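PDB 4P8B: TRAP-type transporter, periplasmic component from Cupriavidus necator, which binds (S)-2-acetolactate and, as the periplasmic component of a TRAP-type transporter, probably delivers it to the membrane subunits for uptake. Local coordinates for residues E50-A53 / D54-Q58; A122-A125 / L126-G129; P289-K292 / D293-A296; A307-D310 / A311-A315. One frame throughout, in Å; residues are numbered along the deposited sequence.

Contact 1: E50-A53 / D54-Q58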
ATOM      1  N   GLU A  50     -14.842   5.460  -0.633  1.00 13.65           N
ATOM      2  CA  GLU A  50     -16.049   6.262  -0.814  1.00 14.35           C
ATOM      3  C   GLU A  50     -16.917   5.664  -1.913  1.00 16.05           C
ATOM      4  O   GLU A  50     -18.130   5.553  -1.757  1.00 17.17           O
ATOM      5  CB  GLU A  50     -15.624   7.674  -1.188  1.00 17.08           C
ATOM      6  CG  GLU A  50     -16.677   8.753  -1.238  1.00 23.04           C
ATOM      7  CD  GLU A  50     -16.010  10.121  -1.423  1.00 29.81           C
ATOM      8  OE1 GLU A  50     -15.617  10.443  -2.565  1.00 31.51           O
ATOM      9  OE2 GLU A  50     -15.834  10.854  -0.426  1.00 26.66           O
ATOM     10  N   ILE A  51     -16.306   5.290  -3.031  1.00 14.39           N
ATOM     11  CA  ILE A  51     -17.053   4.706  -4.144  1.00 15.07           C
ATOM     12  C   ILE A  51     -17.703   3.403  -3.696  1.00 15.77           C
ATOM     13  O   ILE A  51     -18.873   3.141  -3.999  1.00 17.00           O
ATOM     14  CB  ILE A  51     -16.138   4.453  -5.361  1.00 16.58           C
ATOM     15  CG1 ILE A  51     -15.669   5.791  -5.945  1.00 17.21           C
ATOM     16  CG2 ILE A  51     -16.839   3.608  -6.439  1.00 18.41           C
ATOM     17  CD1 ILE A  51     -14.501   5.694  -6.929  1.00 16.69           C
ATOM     18  N   TRP A  52     -16.970   2.589  -2.947  1.00 14.65           N
ATOM     19  CA  TRP A  52     -17.511   1.329  -2.464  1.00 15.02           C
ATOM     20  C   TRP A  52     -18.737   1.603  -1.603  1.00 15.98           C
ATOM     21  O   TRP A  52     -19.796   0.992  -1.792  1.00 16.89           O
ATOM     22  CB  TRP A  52     -16.447   0.599  -1.651  1.00 14.38           C
ATOM     23  CG  TRP A  52     -16.824  -0.792  -1.230  1.00 14.53           C
ATOM     24  CD1 TRP A  52     -17.799  -1.597  -1.759  1.00 15.39           C
ATOM     25  CD2 TRP A  52     -16.216  -1.536  -0.178  1.00 14.23           C
ATOM     26  NE1 TRP A  52     -17.818  -2.806  -1.093  1.00 15.58           N
ATOM     27  CE2 TRP A  52     -16.858  -2.790  -0.115  1.00 14.87           C
ATOM     28  CE3 TRP A  52     -15.177  -1.266   0.720  1.00 14.74           C
ATOM     29  CZ2 TRP A  52     -16.491  -3.768   0.802  1.00 15.92           C
ATOM     30  CZ3 TRP A  52     -14.814  -2.239   1.626  1.00 15.06           C
ATOM     31  CH2 TRP A  52     -15.460  -3.483   1.654  1.00 16.24           C
ATOM     32  N   ALA A  53     -18.598   2.514  -0.651  1.00 15.94           N
ATOM     33  CA  ALA A  53     -19.696   2.821   0.261  1.00 16.79           C
ATOM     34  C   ALA A  53     -20.910   3.335  -0.495  1.00 17.92           C
ATOM     35  O   ALA A  53     -22.042   2.901  -0.220  1.00 18.92           O
ATOM     36  CB  ALA A  53     -19.226   3.836   1.286  1.00 16.52           C
ATOM     37  N   ASP A  54     -20.697   4.231  -1.454  1.00 18.59           N
ATOM     38  CA  ASP A  54     -21.795   4.819  -2.225  1.00 20.69           C
ATOM     39  C   ASP A  54     -22.483   3.743  -3.053  1.00 19.67           C
ATOM     40  O   ASP A  54     -23.717   3.699  -3.128  1.00 20.90           O
ATOM     41  CB  ASP A  54     -21.322   5.955  -3.146  1.00 21.85           C
ATOM     42  CG  ASP A  54     -20.815   7.176  -2.392  1.00 27.67           C
ATOM     43  OD1 ASP A  54     -21.030   7.265  -1.168  1.00 31.58           O
ATOM     44  OD2 ASP A  54     -20.211   8.062  -3.037  1.00 29.34           O
ATOM     45  N   LEU A  55     -21.720   2.847  -3.670  1.00 19.59           N
ATOM     46  CA  LEU A  55     -22.344   1.829  -4.506  1.00 19.57           C
ATOM     47  C   LEU A  55     -23.146   0.848  -3.663  1.00 20.16           C
ATOM     48  O   LEU A  55     -24.216   0.397  -4.075  1.00 21.27           O
ATOM     49  CB  LEU A  55     -21.293   1.069  -5.305  1.00 18.68           C
ATOM     50  CG  LEU A  55     -20.607   1.822  -6.443  1.00 19.81           C
ATOM     51  CD1 LEU A  55     -19.546   0.931  -7.095  1.00 19.30           C
ATOM     52  CD2 LEU A  55     -21.599   2.301  -7.500  1.00 23.72           C
ATOM     53  N   VAL A  56     -22.640   0.494  -2.489  1.00 19.53           N
ATOM     54  CA  VAL A  56     -23.352  -0.433  -1.615  1.00 20.16           C
ATOM     55  C   VAL A  56     -24.676   0.152  -1.171  1.00 22.66           C
ATOM     56  O   VAL A  56     -25.711  -0.527  -1.202  1.00 22.47           O
ATOM     57  CB  VAL A  56     -22.524  -0.805  -0.380  1.00 19.67           C
ATOM     58  CG1 VAL A  56     -23.406  -1.480   0.661  1.00 20.24           C
ATOM     59  CG2 VAL A  56     -21.340  -1.691  -0.781  1.00 18.76           C
ATOM     60  N   LYS A  57     -24.661   1.414  -0.775  1.00 21.39           N
ATOM     61  CA  LYS A  57     -25.880   2.068  -0.338  1.00 23.54           C
ATOM     62  C   LYS A  57     -26.874   2.071  -1.478  1.00 23.79           C
ATOM     63  O   LYS A  57     -28.025   1.656  -1.301  1.00 24.98           O
ATOM     64  CB  LYS A  57     -25.574   3.488   0.116  1.00 22.45           C
ATOM     65  CG  LYS A  57     -26.747   4.128   0.844  1.00 26.45           C
ATOM     66  CD  LYS A  57     -26.300   5.376   1.573  1.00 37.33           C
ATOM     67  CE  LYS A  57     -26.527   6.605   0.721  1.00 38.51           C
ATOM     68  NZ  LYS A  57     -27.926   7.086   0.883  1.00 43.40           N
ATOM     69  N   GLN A  58     -26.447   2.543  -2.640  1.00 23.51           N
ATOM     70  CA  GLN A  58     -27.292   2.625  -3.822  1.00 24.90           C
ATOM     71  C   GLN A  58     -27.921   1.281  -4.169  1.00 26.59           C
ATOM     72  O   GLN A  58     -29.127   1.201  -4.386  1.00 26.64           O
ATOM     73  CB  GLN A  58     -26.470   3.138  -5.005  1.00 28.80           C
ATOM     74  CG  GLN A  58     -27.256   3.286  -6.302  1.00 34.70           C
ATOM     75  CD  GLN A  58     -26.495   4.063  -7.367  1.00 37.92           C
ATOM     76  OE1 GLN A  58     -25.337   4.441  -7.172  1.00 42.69           O
ATOM     77  NE2 GLN A  58     -27.145   4.299  -8.504  1.00 47.92           N
TER
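The indole of W52 meets V56 one turn along the helix: methyl CG2 of V56 comes 3.7 Å from CD1 of W52 and approaches the five-membered ring obliquely, while F246 meets the indole edge to face. NE1 of W52 donates a hydrogen bond to the backbone O of V264, which satisfies a buried N-H. A chi1 of -173° sets the ring anti to its own backbone nitrogen, so that it runs alongside V56. The backbones of the same two residues are joined by an i to i+4 hydrogen bond, V56 N to W52 O at 3.0 Å. The other flat groups are the carboxylates of E50 and D54, side by side with their planes 3° apart; their nearest oxygens, E50 OE1 and D54 OD2, are 5.2 Å apart, a spacing that probably limits the mutual repulsion. Helix 44-59 is the connecting helix of a beta-alpha-beta unit between strands 33-36 and 66-69. A53, small enough to sit close against the sheet, touches M35, I66 and L68, and V56 also touches I66. W52 and V56 reach A267 of helix 258-279 as well. I51 and L55 form a further apolar pair, with CG2 of I51 3.9 Å from CD1 of L55.

Contact 2: A122-A125 / L126-G129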
ATOM      1  N   ALA A 122       3.613  -6.572 -13.664  1.00 11.20           N
ATOM      2  CA  ALA A 122       4.080  -7.539 -12.677  1.00 12.05           C
ATOM      3  C   ALA A 122       3.173  -7.554 -11.465  1.00 10.93           C
ATOM      4  O   ALA A 122       2.838  -8.622 -10.959  1.00 11.48           O
ATOM      5  CB  ALA A 122       5.519  -7.237 -12.279  1.00 12.60           C
ATOM      6  N   LEU A 123       2.778  -6.387 -10.978  1.00  9.46           N
ATOM      7  CA  LEU A 123       1.872  -6.336  -9.857  1.00 11.01           C
ATOM      8  C   LEU A 123       0.544  -6.999 -10.220  1.00 12.81           C
ATOM      9  O   LEU A 123      -0.011  -7.796  -9.444  1.00 11.11           O
ATOM     10  CB  LEU A 123       1.677  -4.865  -9.439  1.00 11.48           C
ATOM     11  CG  LEU A 123       0.661  -4.530  -8.350  1.00 12.12           C
ATOM     12  CD1 LEU A 123       0.896  -5.340  -7.109  1.00 13.81           C
ATOM     13  CD2 LEU A 123       0.671  -3.041  -8.016  1.00 13.88           C
ATOM     14  N   ASP A 124       0.025  -6.683 -11.404  1.00 11.82           N
ATOM     15  CA  ASP A 124      -1.243  -7.253 -11.840  1.00 11.42           C
ATOM     16  C   ASP A 124      -1.134  -8.764 -11.989  1.00 11.92           C
ATOM     17  O   ASP A 124      -2.099  -9.481 -11.743  1.00 12.25           O
ATOM     18  CB  ASP A 124      -1.708  -6.611 -13.155  1.00 10.91           C
ATOM     19  CG  ASP A 124      -2.196  -5.178 -12.970  1.00 15.99           C
ATOM     20  OD1 ASP A 124      -2.576  -4.812 -11.838  1.00 15.51           O
ATOM     21  OD2 ASP A 124      -2.236  -4.446 -13.978  1.00 16.32           O
ATOM     22  N   ALA A 125       0.029  -9.264 -12.410  1.00 12.08           N
ATOM     23  CA  ALA A 125       0.218 -10.709 -12.543  1.00 11.09           C
ATOM     24  C   ALA A 125       0.078 -11.404 -11.199  1.00 11.56           C
ATOM     25  O   ALA A 125      -0.320 -12.561 -11.151  1.00 12.57           O
ATOM     26  CB  ALA A 125       1.556 -11.023 -13.173  1.00 13.18           C
ATOM     27  N   LEU A 126       0.401 -10.710 -10.128  1.00 11.88           N
ATOM     28  CA  LEU A 126       0.240 -11.264  -8.789  1.00 11.15           C
ATOM     29  C   LEU A 126      -1.204 -11.164  -8.329  1.00 11.11           C
ATOM     30  O   LEU A 126      -1.825 -12.175  -7.986  1.00 13.44           O
ATOM     31  CB  LEU A 126       1.186 -10.598  -7.798  1.00  9.56           C
ATOM     32  CG  LEU A 126       2.666 -10.644  -8.172  1.00 11.28           C
ATOM     33  CD1 LEU A 126       3.489 -10.150  -7.008  1.00 11.80           C
ATOM     34  CD2 LEU A 126       3.075 -12.031  -8.577  1.00 13.96           C
ATOM     35  N   THR A 127      -1.757  -9.960  -8.330  1.00 11.30           N
ATOM     36  CA  THR A 127      -3.076  -9.783  -7.741  1.00 11.73           C
ATOM     37  C   THR A 127      -4.150 -10.518  -8.538  1.00 14.24           C
ATOM     38  O   THR A 127      -5.134 -11.003  -7.962  1.00 14.27           O
ATOM     39  CB  THR A 127      -3.461  -8.312  -7.670  1.00 12.87           C
ATOM     40  OG1 THR A 127      -3.457  -7.787  -9.002  1.00 12.37           O
ATOM     41  CG2 THR A 127      -2.498  -7.513  -6.772  1.00 12.40           C
ATOM     42  N   GLN A 128      -3.966 -10.641  -9.855  1.00 13.29           N
ATOM     43  CA  GLN A 128      -4.986 -11.234 -10.711  1.00 14.37           C
ATOM     44  C   GLN A 128      -4.724 -12.715 -10.954  1.00 15.54           C
ATOM     45  O   GLN A 128      -5.494 -13.356 -11.649  1.00 18.02           O
ATOM     46  CB  GLN A 128      -5.071 -10.485 -12.047  1.00 16.27           C
ATOM     47  CG  GLN A 128      -5.392  -9.017 -11.850  1.00 16.33           C
ATOM     48  CD  GLN A 128      -5.200  -8.167 -13.085  1.00 22.62           C
ATOM     49  OE1 GLN A 128      -4.733  -8.638 -14.120  1.00 21.40           O
ATOM     50  NE2 GLN A 128      -5.531  -6.881 -12.965  1.00 22.04           N
ATOM     51  N   GLY A 129      -3.659 -13.263 -10.365  1.00 15.40           N
ATOM     52  CA  GLY A 129      -3.256 -14.638 -10.610  1.00 15.14           C
ATOM     53  C   GLY A 129      -3.277 -15.534  -9.379  1.00 15.80           C
ATOM     54  O   GLY A 129      -3.956 -15.239  -8.391  1.00 14.59           O
TER
HETATM   55  O   HOH W   1      -3.790  -5.158  -9.369  1.00 14.95           O
HETATM   56  O   HOH W   2      -4.523  -5.115 -15.253  1.00 34.50           O
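D124 and Q128, one turn apart, lay their flat ends over each other: the carboxylate and the amide are stacked with planes 8° apart, and CG of D124 lies 3.7 Å from NE2 of Q128. Both side chains set CG beside their own backbone nitrogen, with chi1 of -72° for D124 and -59° for Q128, and the extended chain of Q128, just past the helix end, runs back past O of D124 to reach the carboxylate. Two waters complete the link. One donates to OD1 of D124 at 2.8 Å and also bonds OG1 of T127; the other donates to OD2 of D124 and accepts from NE2 of Q128 at 3.1 Å. The carboxylate therefore serves as a double acceptor for water, while its OD1 also forms a salt bridge with R280, which probably stabilises the negative charge. T127 holds OG1 between its backbone N and carbonyl carbon, turning the hydroxyl to the water and methyl CG2 to the apolar side, 4.0 Å from CD1 of L123. The helix is finishing here: T127 N still bonds O of L123 at 3.0 Å, and G129, the N-cap of helix 130-141, has no CB, which at this backbone shape would run into O of A125. Both leucines are buried: L123 packs on M117 and on E151 of strand 144-154, where T127 touches W149, whereas L126 rests on A335 and I339 of helix 329-340.

Contact 3: P289-K292 / D293-A296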
ATOM      1  N   PRO A 289       4.050  11.646 -16.671  1.00 20.91           N
ATOM      2  CA  PRO A 289       3.592  13.026 -16.489  1.00 24.21           C
ATOM      3  C   PRO A 289       3.329  13.379 -15.032  1.00 17.56           C
ATOM      4  O   PRO A 289       3.534  14.530 -14.647  1.00 18.15           O
ATOM      5  CB  PRO A 289       2.272  13.077 -17.270  1.00 33.50           C
ATOM      6  CG  PRO A 289       2.286  11.901 -18.171  1.00 28.62           C
ATOM      7  CD  PRO A 289       3.164  10.870 -17.557  1.00 26.08           C
ATOM      8  N   ALA A 290       2.896  12.422 -14.217  1.00 16.23           N
ATOM      9  CA  ALA A 290       2.544  12.763 -12.862  1.00 16.69           C
ATOM     10  C   ALA A 290       3.769  13.230 -12.085  1.00 14.73           C
ATOM     11  O   ALA A 290       3.671  14.132 -11.261  1.00 16.14           O
ATOM     12  CB  ALA A 290       1.880  11.585 -12.178  1.00 14.66           C
ATOM     13  N   TRP A 291       4.917  12.608 -12.318  1.00 13.19           N
ATOM     14  CA  TRP A 291       6.135  13.079 -11.658  1.00 12.89           C
ATOM     15  C   TRP A 291       6.622  14.413 -12.238  1.00 13.67           C
ATOM     16  O   TRP A 291       7.174  15.240 -11.513  1.00 13.37           O
ATOM     17  CB  TRP A 291       7.234  12.000 -11.687  1.00 12.19           C
ATOM     18  CG  TRP A 291       7.018  10.959 -10.620  1.00 10.98           C
ATOM     19  CD1 TRP A 291       6.785   9.620 -10.796  1.00 10.85           C
ATOM     20  CD2 TRP A 291       7.005  11.186  -9.208  1.00  9.95           C
ATOM     21  NE1 TRP A 291       6.623   9.006  -9.574  1.00  9.77           N
ATOM     22  CE2 TRP A 291       6.744   9.950  -8.585  1.00  9.40           C
ATOM     23  CE3 TRP A 291       7.161  12.322  -8.407  1.00 11.02           C
ATOM     24  CZ2 TRP A 291       6.670   9.819  -7.199  1.00  8.76           C
ATOM     25  CZ3 TRP A 291       7.072  12.187  -7.033  1.00 10.43           C
ATOM     26  CH2 TRP A 291       6.818  10.934  -6.445  1.00  9.62           C
ATOM     27  N   LYS A 292       6.389  14.650 -13.520  1.00 15.06           N
ATOM     28  CA  LYS A 292       6.720  15.952 -14.088  1.00 16.29           C
ATOM     29  C   LYS A 292       5.893  17.038 -13.421  1.00 17.81           C
ATOM     30  O   LYS A 292       6.366  18.162 -13.237  1.00 18.70           O
ATOM     31  CB  LYS A 292       6.492  15.936 -15.595  1.00 21.80           C
ATOM     32  CG  LYS A 292       7.472  15.035 -16.325  1.00 33.18           C
ATOM     33  CD  LYS A 292       7.183  14.978 -17.818  1.00 40.79           C
ATOM     34  CE  LYS A 292       8.130  14.017 -18.529  1.00 40.38           C
ATOM     35  NZ  LYS A 292       7.798  13.864 -19.979  1.00 47.35           N
ATOM     36  N   ASP A 293       4.657  16.720 -13.059  1.00 18.82           N
ATOM     37  CA  ASP A 293       3.823  17.663 -12.326  1.00 19.89           C
ATOM     38  C   ASP A 293       4.473  18.066 -11.002  1.00 16.15           C
ATOM     39  O   ASP A 293       4.335  19.205 -10.556  1.00 19.75           O
ATOM     40  CB  ASP A 293       2.431  17.072 -12.082  1.00 19.54           C
ATOM     41  CG  ASP A 293       1.641  16.906 -13.365  1.00 31.02           C
ATOM     42  OD1 ASP A 293       1.942  17.629 -14.341  1.00 35.26           O
ATOM     43  OD2 ASP A 293       0.725  16.052 -13.390  1.00 40.25           O
HETATM   44  N   MSE A 294       5.175  17.137 -10.371  1.00 14.65           N
HETATM   45  CA  MSE A 294       5.844  17.394  -9.097  1.00 13.56           C
HETATM   46  C   MSE A 294       7.115  18.202  -9.324  1.00 13.45           C
HETATM   47  O   MSE A 294       7.424  19.104  -8.547  1.00 14.56           O
HETATM   48  CB  MSE A 294       6.183  16.076  -8.421  1.00 12.20           C
HETATM   49  CG  MSE A 294       4.981  15.257  -8.063  1.00 12.67           C
HETATM   50 SE   MSE A 294       3.720  16.138  -6.897  0.85 13.04          SE
HETATM   51  CE  MSE A 294       2.462  16.737  -8.244  1.00 17.15           C
ATOM     52  N   GLU A 295       7.838  17.926 -10.408  1.00 14.50           N
ATOM     53  CA  GLU A 295       8.987  18.770 -10.758  1.00 14.83           C
ATOM     54  C   GLU A 295       8.594  20.255 -10.761  1.00 15.97           C
ATOM     55  O   GLU A 295       9.340  21.128 -10.289  1.00 16.48           O
ATOM     56  CB  GLU A 295       9.564  18.388 -12.124  1.00 16.25           C
ATOM     57  CG  GLU A 295      10.237  17.031 -12.147  1.00 15.96           C
ATOM     58  CD  GLU A 295      10.548  16.559 -13.556  1.00 19.66           C
ATOM     59  OE1 GLU A 295      10.090  17.199 -14.537  1.00 26.94           O
ATOM     60  OE2 GLU A 295      11.244  15.531 -13.672  1.00 23.94           O
ATOM     61  N   ALA A 296       7.411  20.553 -11.290  1.00 17.78           N
ATOM     62  CA  ALA A 296       6.918  21.917 -11.378  1.00 19.42           C
ATOM     63  C   ALA A 296       6.747  22.577 -10.004  1.00 17.59           C
ATOM     64  O   ALA A 296       6.768  23.807  -9.912  1.00 18.73           O
ATOM     65  CB  ALA A 296       5.597  21.955 -12.162  1.00 23.39           C
TER
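From P289 to E295 the backbone makes a short helix, and its bonds are uneven. D293 N reaches O of P289 at 2.9 Å and E295 N reaches O of W291 at 3.0 Å, but M294 N divides itself between two weak bonds, to O of A290 at 3.5 Å and to O of W291 at 3.0 Å. The second of these is an i to i+3 bond, a sharing common near helix ends. Proline suits the opening turn, where its missing N-H costs no helical bond.

Among the side chains, W291 and M294, a selenomethionine, carry the apolar contact. CG of M294 approaches the six-membered ring of W291 obliquely, 3.7 Å from CE3, and the two side chains cross at a slant. Bends at chi2 (-58°) and chi3 then carry the selenium and CE away from the indole. Away from the indole, K292 and E295 run side by side: OE1 of E295 lies 3.8 Å from the aliphatic CG of K292, while the lysine NZ is 6.8 Å from that oxygen, and any attraction between the charges is probably slight.

The buried side of helix 289-295 rests on helix 218-223, where F221 meets the W291 ring edge to face and Q218 touches A290, W291 and M294. W291 and E295 touch V301 of strand 300-302.

Contact 4: A307-D310 / A311-A315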
ATOM      1  N   ALA A 307      21.574   0.005 -14.748  1.00 20.88           N
ATOM      2  CA  ALA A 307      22.671  -0.432 -13.882  1.00 20.81           C
ATOM      3  C   ALA A 307      22.487   0.025 -12.424  1.00 20.26           C
ATOM      4  O   ALA A 307      22.725  -0.739 -11.489  1.00 18.61           O
ATOM      5  CB  ALA A 307      24.000   0.033 -14.435  1.00 24.59           C
ATOM      6  N   GLU A 308      22.080   1.275 -12.230  1.00 19.34           N
ATOM      7  CA  GLU A 308      21.826   1.784 -10.882  1.00 17.76           C
ATOM      8  C   GLU A 308      20.715   0.972 -10.201  1.00 16.27           C
ATOM      9  O   GLU A 308      20.801   0.652  -9.009  1.00 16.24           O
ATOM     10  CB  GLU A 308      21.483   3.281 -10.920  1.00 17.92           C
ATOM     11  CG  GLU A 308      22.692   4.156 -11.143  1.00 19.27           C
ATOM     12  CD  GLU A 308      22.335   5.592 -11.470  1.00 19.82           C
ATOM     13  OE1 GLU A 308      21.217   5.834 -11.967  1.00 19.61           O
ATOM     14  OE2 GLU A 308      23.206   6.450 -11.274  1.00 21.01           O
ATOM     15  N   HIS A 309      19.690   0.626 -10.962  1.00 16.34           N
ATOM     16  CA  HIS A 309      18.602  -0.194 -10.454  1.00 17.62           C
ATOM     17  C   HIS A 309      19.132  -1.565 -10.011  1.00 18.13           C
ATOM     18  O   HIS A 309      18.807  -2.052  -8.924  1.00 18.21           O
ATOM     19  CB  HIS A 309      17.538  -0.343 -11.539  1.00 20.81           C
ATOM     20  CG  HIS A 309      16.258  -0.938 -11.055  1.00 30.69           C
ATOM     21  ND1 HIS A 309      16.043  -2.297 -11.021  1.00 40.04           N
ATOM     22  CD2 HIS A 309      15.120  -0.363 -10.593  1.00 31.94           C
ATOM     23  CE1 HIS A 309      14.831  -2.536 -10.559  1.00 28.82           C
ATOM     24  NE2 HIS A 309      14.249  -1.381 -10.292  1.00 37.60           N
ATOM     25  N   ASP A 310      19.973  -2.178 -10.827  0.51 19.12           N
ATOM     26  CA  ASP A 310      20.483  -3.492 -10.469  0.51 18.98           C
ATOM     27  C   ASP A 310      21.366  -3.451  -9.221  0.51 19.34           C
ATOM     28  O   ASP A 310      21.415  -4.421  -8.465  0.51 20.35           O
ATOM     29  CB  ASP A 310      21.238  -4.126 -11.630  0.51 21.43           C
ATOM     30  CG  ASP A 310      21.445  -5.604 -11.430  0.51 27.15           C
ATOM     31  OD1 ASP A 310      20.451  -6.352 -11.531  0.51 35.51           O
ATOM     32  OD2 ASP A 310      22.590  -6.010 -11.150  0.51 28.81           O
ATOM     33  N   ALA A 311      22.065  -2.342  -8.997  1.00 18.18           N
ATOM     34  CA  ALA A 311      22.859  -2.212  -7.786  1.00 16.25           C
ATOM     35  C   ALA A 311      21.958  -2.185  -6.530  1.00 15.67           C
ATOM     36  O   ALA A 311      22.306  -2.750  -5.489  1.00 17.24           O
ATOM     37  CB  ALA A 311      23.717  -0.976  -7.854  1.00 19.81           C
ATOM     38  N   PHE A 312      20.804  -1.517  -6.599  1.00 14.06           N
ATOM     39  CA  PHE A 312      19.876  -1.540  -5.470  1.00 13.01           C
ATOM     40  C   PHE A 312      19.314  -2.931  -5.225  1.00 14.88           C
ATOM     41  O   PHE A 312      19.170  -3.345  -4.077  1.00 14.50           O
ATOM     42  CB  PHE A 312      18.729  -0.541  -5.672  1.00 13.11           C
ATOM     43  CG  PHE A 312      19.078   0.870  -5.294  1.00 12.62           C
ATOM     44  CD1 PHE A 312      19.148   1.249  -3.972  1.00 13.70           C
ATOM     45  CD2 PHE A 312      19.290   1.819  -6.266  1.00 13.25           C
ATOM     46  CE1 PHE A 312      19.449   2.547  -3.618  1.00 13.41           C
ATOM     47  CE2 PHE A 312      19.594   3.122  -5.930  1.00 13.58           C
ATOM     48  CZ  PHE A 312      19.674   3.500  -4.601  1.00 13.86           C
ATOM     49  N   ARG A 313      19.006  -3.656  -6.297  1.00 14.37           N
ATOM     50  CA  ARG A 313      18.492  -5.016  -6.165  1.00 13.06           C
ATOM     51  C   ARG A 313      19.538  -5.904  -5.517  1.00 14.85           C
ATOM     52  O   ARG A 313      19.236  -6.676  -4.608  1.00 16.05           O
ATOM     53  CB  ARG A 313      18.076  -5.560  -7.525  1.00 16.07           C
ATOM     54  CG  ARG A 313      17.558  -7.006  -7.474  1.00 17.89           C
ATOM     55  CD  ARG A 313      17.450  -7.600  -8.843  1.00 32.87           C
ATOM     56  NE  ARG A 313      16.428  -6.942  -9.652  1.00 34.21           N
ATOM     57  CZ  ARG A 313      16.574  -6.601 -10.930  1.00 35.23           C
ATOM     58  NH1 ARG A 313      17.716  -6.829 -11.578  1.00 45.17           N
ATOM     59  NH2 ARG A 313      15.567  -6.019 -11.570  1.00 37.27           N
ATOM     60  N   LYS A 314      20.781  -5.794  -5.970  1.00 16.40           N
ATOM     61  CA  LYS A 314      21.827  -6.628  -5.408  1.00 18.80           C
ATOM     62  C   LYS A 314      22.082  -6.280  -3.941  1.00 16.95           C
ATOM     63  O   LYS A 314      22.271  -7.177  -3.116  1.00 19.54           O
ATOM     64  CB  LYS A 314      23.081  -6.557  -6.288  1.00 23.50           C
ATOM     65  CG  LYS A 314      22.862  -7.340  -7.604  1.00 30.68           C
ATOM     66  CD  LYS A 314      24.076  -7.436  -8.526  1.00 38.80           C
ATOM     67  CE  LYS A 314      24.131  -8.817  -9.193  1.00 43.98           C
ATOM     68  NZ  LYS A 314      24.341  -8.782 -10.675  1.00 46.40           N
ATOM     69  N   ALA A 315      21.993  -5.003  -3.588  1.00 15.90           N
ATOM     70  CA  ALA A 315      22.254  -4.589  -2.215  1.00 15.15           C
ATOM     71  C   ALA A 315      21.174  -5.096  -1.262  1.00 17.20           C
ATOM     72  O   ALA A 315      21.418  -5.257  -0.072  1.00 17.37           O
ATOM     73  CB  ALA A 315      22.364  -3.078  -2.122  1.00 16.97           C
TER
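Charge pairing leads here, with D310 shared by two basic residues. D310 has two conformers, and the bridges described belong to one of them, so they may not be kept all the time. In that conformer OD1 of D310 forms a salt bridge of 2.8 Å to NH1 of R313, arriving at the edge of the guanidinium and near its plane, although the carboxylate and guanidinium planes stand 72° apart. The other oxygen, OD2 of D310, makes a longer salt bridge to NZ of K314 at 3.3 Å, and as a hydrogen bond this second link is weak. A chi1 of -164° swings the D310 carboxylate forward along the helix toward both cations, while R313 bends at chi3 to meet it.

The rings make contacts of another kind. NH2 of R313 lies at the edge of the H309 imidazole, 3.7 Å from CE1 and in the ring plane, with ring and guanidinium planes 69° apart. The phenyl of F312 comes close to the backbone instead: its CD2 is 3.3 Å from O of E308, in an oblique approach. F312 is the buried residue of the group, a large apolar side chain packed against F115, P167, L170 and L304, with W237 meeting its ring edge to face.

Among backbone bonds, K314 N to O of D310 at 2.9 Å reinforces the same i to i+4 step as the lysine bridge. E308 turns its carboxylate outward from these pairs, to a salt bridge with R165 and a hydrogen bond from T305 N to OE1 of E308. Altogether this is an amphipathic surface helix, 306-315, with F312 and H309 both meeting aromatic neighbours, F115 edge to face in the case of H309, and an i to i+3, i to i+4 salt-bridge network.

The four contacts are local, each lying along one helix or at its end, and are spread around one solute-binding protein, following one another along the chain without touching. Contacts 1 and 4 are farthest apart, with centres about 43 Å from each other on opposite sides of the chain's centre; contacts 2 and 4 come nearest, about 10 Å between closest atoms. Contacts 2 and 3 approach the bound acetolactate from different parts of the fold: the side chain of L123 is about 13 Å from the ligand and that of W291 about 12 Å. Both lie about 9 Å from the side chain of R155, which binds the ligand, making them outer neighbours of the pocket, whereas contacts 1 and 4 are remote from it.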